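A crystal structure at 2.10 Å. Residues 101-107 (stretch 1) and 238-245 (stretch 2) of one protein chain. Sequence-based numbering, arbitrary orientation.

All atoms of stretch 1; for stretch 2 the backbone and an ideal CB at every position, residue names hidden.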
# COMPACT_ATOMS: atom_id res chain seq x y z
N SER B 101 -17.46 -9.36 11.69
CA SER B 101 -17.19 -10.26 12.79
C SER B 101 -15.78 -10.04 13.31
O SER B 101 -15.55 -10.01 14.52
CB SER B 101 -17.36 -11.71 12.35
OG SER B 101 -18.66 -11.92 11.81
N ALA B 102 -14.83 -9.90 12.40
CA ALA B 102 -13.44 -9.68 12.79
C ALA B 102 -13.40 -8.39 13.59
O ALA B 102 -12.83 -8.33 14.68
CB ALA B 102 -12.56 -9.57 11.57
N LEU B 103 -14.03 -7.36 13.04
CA LEU B 103 -14.05 -6.05 13.68
C LEU B 103 -14.68 -6.13 15.07
O LEU B 103 -14.16 -5.53 16.03
CB LEU B 103 -14.82 -5.07 12.78
CG LEU B 103 -14.53 -3.57 12.89
CD1 LEU B 103 -15.37 -2.97 13.99
CD2 LEU B 103 -13.05 -3.33 13.15
N ALA B 104 -15.77 -6.87 15.19
CA ALA B 104 -16.46 -7.01 16.47
C ALA B 104 -15.55 -7.59 17.56
O ALA B 104 -15.57 -7.13 18.70
CB ALA B 104 -17.70 -7.91 16.30
N LYS B 105 -14.74 -8.58 17.20
CA LYS B 105 -13.81 -9.21 18.14
C LYS B 105 -12.75 -8.26 18.67
O LYS B 105 -11.96 -8.63 19.53
CB LYS B 105 -13.10 -10.39 17.47
CG LYS B 105 -14.01 -11.44 16.87
CD LYS B 105 -13.17 -12.54 16.24
CE LYS B 105 -14.02 -13.58 15.55
NZ LYS B 105 -13.15 -14.59 14.88
N MET B 106 -12.73 -7.03 18.16
CA MET B 106 -11.74 -6.05 18.58
C MET B 106 -12.20 -5.16 19.73
O MET B 106 -11.43 -4.31 20.20
CB MET B 106 -11.33 -5.19 17.39
CG MET B 106 -10.43 -5.91 16.40
SD MET B 106 -8.90 -6.46 17.20
CE MET B 106 -8.68 -7.96 16.52
N THR B 107 -13.44 -5.34 20.17
CA THR B 107 -13.99 -4.54 21.27
C THR B 107 -14.71 -5.40 22.30
O THR B 107 -14.17 -6.39 22.79
CB THR B 107 -14.98 -3.50 20.76
OG1 THR B 107 -16.06 -4.16 20.10
CG2 THR B 107 -14.29 -2.56 19.80
N UNK B 238 -4.03 -10.44 26.97
CA UNK B 238 -4.92 -9.29 26.88
C UNK B 238 -6.37 -9.76 26.98
O UNK B 238 -6.64 -10.95 26.82
CB UNK B 238 -4.69 -8.52 25.58
N UNK B 239 -7.28 -8.84 27.24
CA UNK B 239 -8.70 -9.13 27.37
C UNK B 239 -9.30 -9.74 26.11
O UNK B 239 -10.17 -10.60 26.18
CB UNK B 239 -9.46 -7.85 27.73
N UNK B 240 -8.83 -9.29 24.95
CA UNK B 240 -9.33 -9.79 23.67
C UNK B 240 -8.78 -11.16 23.28
O UNK B 240 -9.37 -11.86 22.45
CB UNK B 240 -8.99 -8.78 22.57
N UNK B 241 -7.64 -11.56 23.85
CA UNK B 241 -7.02 -12.84 23.52
C UNK B 241 -7.99 -14.03 23.48
O UNK B 241 -7.78 -14.99 22.74
CB UNK B 241 -5.91 -13.13 24.54
N UNK B 242 -9.05 -13.94 24.29
CA UNK B 242 -10.07 -15.00 24.38
C UNK B 242 -10.84 -15.21 23.07
O UNK B 242 -11.04 -16.34 22.65
CB UNK B 242 -11.06 -14.67 25.50
N UNK B 243 -11.26 -14.12 22.44
CA UNK B 243 -12.02 -14.21 21.20
C UNK B 243 -11.20 -14.64 19.99
O UNK B 243 -11.76 -15.16 19.02
CB UNK B 243 -12.67 -12.86 20.91
N UNK B 244 -9.89 -14.44 20.03
CA UNK B 244 -9.03 -14.81 18.92
C UNK B 244 -8.30 -16.12 19.14
O UNK B 244 -7.43 -16.50 18.36
CB UNK B 244 -8.01 -13.70 18.66
N UNK B 245 -8.65 -16.81 20.22
CA UNK B 245 -8.02 -18.09 20.58
C UNK B 245 -6.51 -17.97 20.76
O UNK B 245 -5.75 -18.80 20.28
CB UNK B 245 -8.32 -19.14 19.51

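Stretch 1 begins in a helix and includes a type I turn from Ala104 to Thr107; the carbonyls of Lys105, Met106 and Thr107 have no partner within the stretch. These acceptors, the extended side chain of Lys105 and the thioether of Met106 are what stretch 2 meets.

At position 238 CA-to-CB points toward stretch 1, but nothing lies within 5.5 Å of the ideal CB, so stretch 1 imposes little and many polar or aromatic residues would fit. The residue is His238, whose ND1 accepts a hydrogen bond from the backbone N of position 240 at 2.8 Å.

Position 239, with phi/psi of -60/-36, points sideways into open space; only a long side chain could approach the end of stretch 1. Phe239, with chi1 in t, does so modestly, its CE2 lying 4.4 Å from Thr107 O.

Position 240 is more constrained. Its CB points toward stretch 1 and the ideal atom lies 4.2 Å from Lys105 O, with the Met106 side chain nearby. A medium-sized apolar residue such as leucine, isoleucine or methionine would suit, and a donor could also be imagined facing the carbonyls. The residue is Leu240, in the m,t rotamer. Leu240 CD2 packs 3.2 Å from Thr107 O and 3.4 Å from Lys105 O, and Leu240 CD1 lies 3.5 Å from Met106 O and 4.3 Å from Met106 SD. The branched end thus fills the space beside the turn without satisfying its carbonyls.

Positions 241 and 242 are out of reach, and stretch 1 does not select their side chains. Asp241 turns back to its own segment, OD2 accepting a hydrogen bond from His238 N at 3.0 Å; Glu242 makes no contact with stretch 1.

Position 243 points toward stretch 1, its ideal CB 4.3 Å from Lys105 CB. The aliphatic part of Lys105 favours an apolar or long, flexible side chain, and the carbonyls at the turn would welcome a positive end. Lys243 is extended, chi2 to chi4 all t, and carries its NZ to 3.8 Å from Thr107 O, a polar approach rather than a hydrogen bond.

At position 244 CB points sideways with nothing within 5.5 Å, so a small residue would leave the space beside Lys105 and Met106 unfilled. A large aromatic with a ring N-H for Lys105 O would suit, as might a long apolar chain that fills the space without the bond. Trp244 has the largest covered area of the stretch. Trp244 NE1 donates a hydrogen bond to Lys105 O at 3.3 Å. Lys105 lies across one ring face, its CD 3.7 Å and its NZ 4.6 Å from the centroid of the Trp244 six-membered ring, combining CH-pi and cation-pi contacts. Ala102 O meets the ring edge, 3.4 Å from Trp244 CZ2, and Met106 CE comes within 3.1 Å of Trp244 NE1.

Position 245, at 58/45, has a left-handed backbone that glycine or asparagine would adopt readily. Glu245 occupies it and makes no contact with stretch 1.

Stretch 2 238-245: HFLDEKWE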
# COMPACT_ATOMS: atom_id res chain seq x y z
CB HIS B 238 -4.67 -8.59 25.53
CG HIS B 238 -5.45 -7.32 25.34
ND1 HIS B 238 -6.82 -7.29 25.21
CD2 HIS B 238 -5.03 -6.03 25.24
CE1 HIS B 238 -7.22 -6.05 25.05
NE2 HIS B 238 -6.16 -5.26 25.06
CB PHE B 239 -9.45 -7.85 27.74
CG PHE B 239 -10.95 -7.96 27.66
CD1 PHE B 239 -11.62 -9.02 28.28
CD2 PHE B 239 -11.70 -6.99 27.00
CE1 PHE B 239 -13.01 -9.10 28.24
CE2 PHE B 239 -13.09 -7.06 26.96
CZ PHE B 239 -13.75 -8.12 27.58
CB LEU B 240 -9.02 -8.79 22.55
CG LEU B 240 -9.58 -7.37 22.67
CD1 LEU B 240 -9.02 -6.52 21.53
CD2 LEU B 240 -11.11 -7.40 22.63
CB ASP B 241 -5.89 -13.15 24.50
CG ASP B 241 -4.65 -12.31 24.25
OD1 ASP B 241 -4.70 -11.40 23.40
OD2 ASP B 241 -3.62 -12.57 24.91
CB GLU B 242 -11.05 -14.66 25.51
CG GLU B 242 -12.35 -15.47 25.52
CD GLU B 242 -12.15 -16.94 25.87
OE1 GLU B 242 -11.61 -17.23 26.96
OE2 GLU B 242 -12.54 -17.81 25.05
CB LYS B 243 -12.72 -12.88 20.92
CG LYS B 243 -13.75 -12.51 21.98
CD LYS B 243 -14.43 -11.19 21.68
CE LYS B 243 -15.45 -10.83 22.75
NZ LYS B 243 -16.16 -9.56 22.44
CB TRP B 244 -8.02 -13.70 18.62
CG TRP B 244 -8.67 -12.45 18.10
CD1 TRP B 244 -9.01 -11.34 18.83
CD2 TRP B 244 -9.11 -12.21 16.76
NE1 TRP B 244 -9.66 -10.43 18.02
CE2 TRP B 244 -9.73 -10.94 16.75
CE3 TRP B 244 -9.05 -12.95 15.57
CZ2 TRP B 244 -10.29 -10.39 15.59
CZ3 TRP B 244 -9.61 -12.40 14.41
CH2 TRP B 244 -10.22 -11.14 14.43
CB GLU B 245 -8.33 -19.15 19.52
CG GLU B 245 -9.83 -19.40 19.32
CD GLU B 245 -10.12 -20.62 18.45
OE1 GLU B 245 -9.64 -20.66 17.30
OE2 GLU B 245 -10.83 -21.53 18.93
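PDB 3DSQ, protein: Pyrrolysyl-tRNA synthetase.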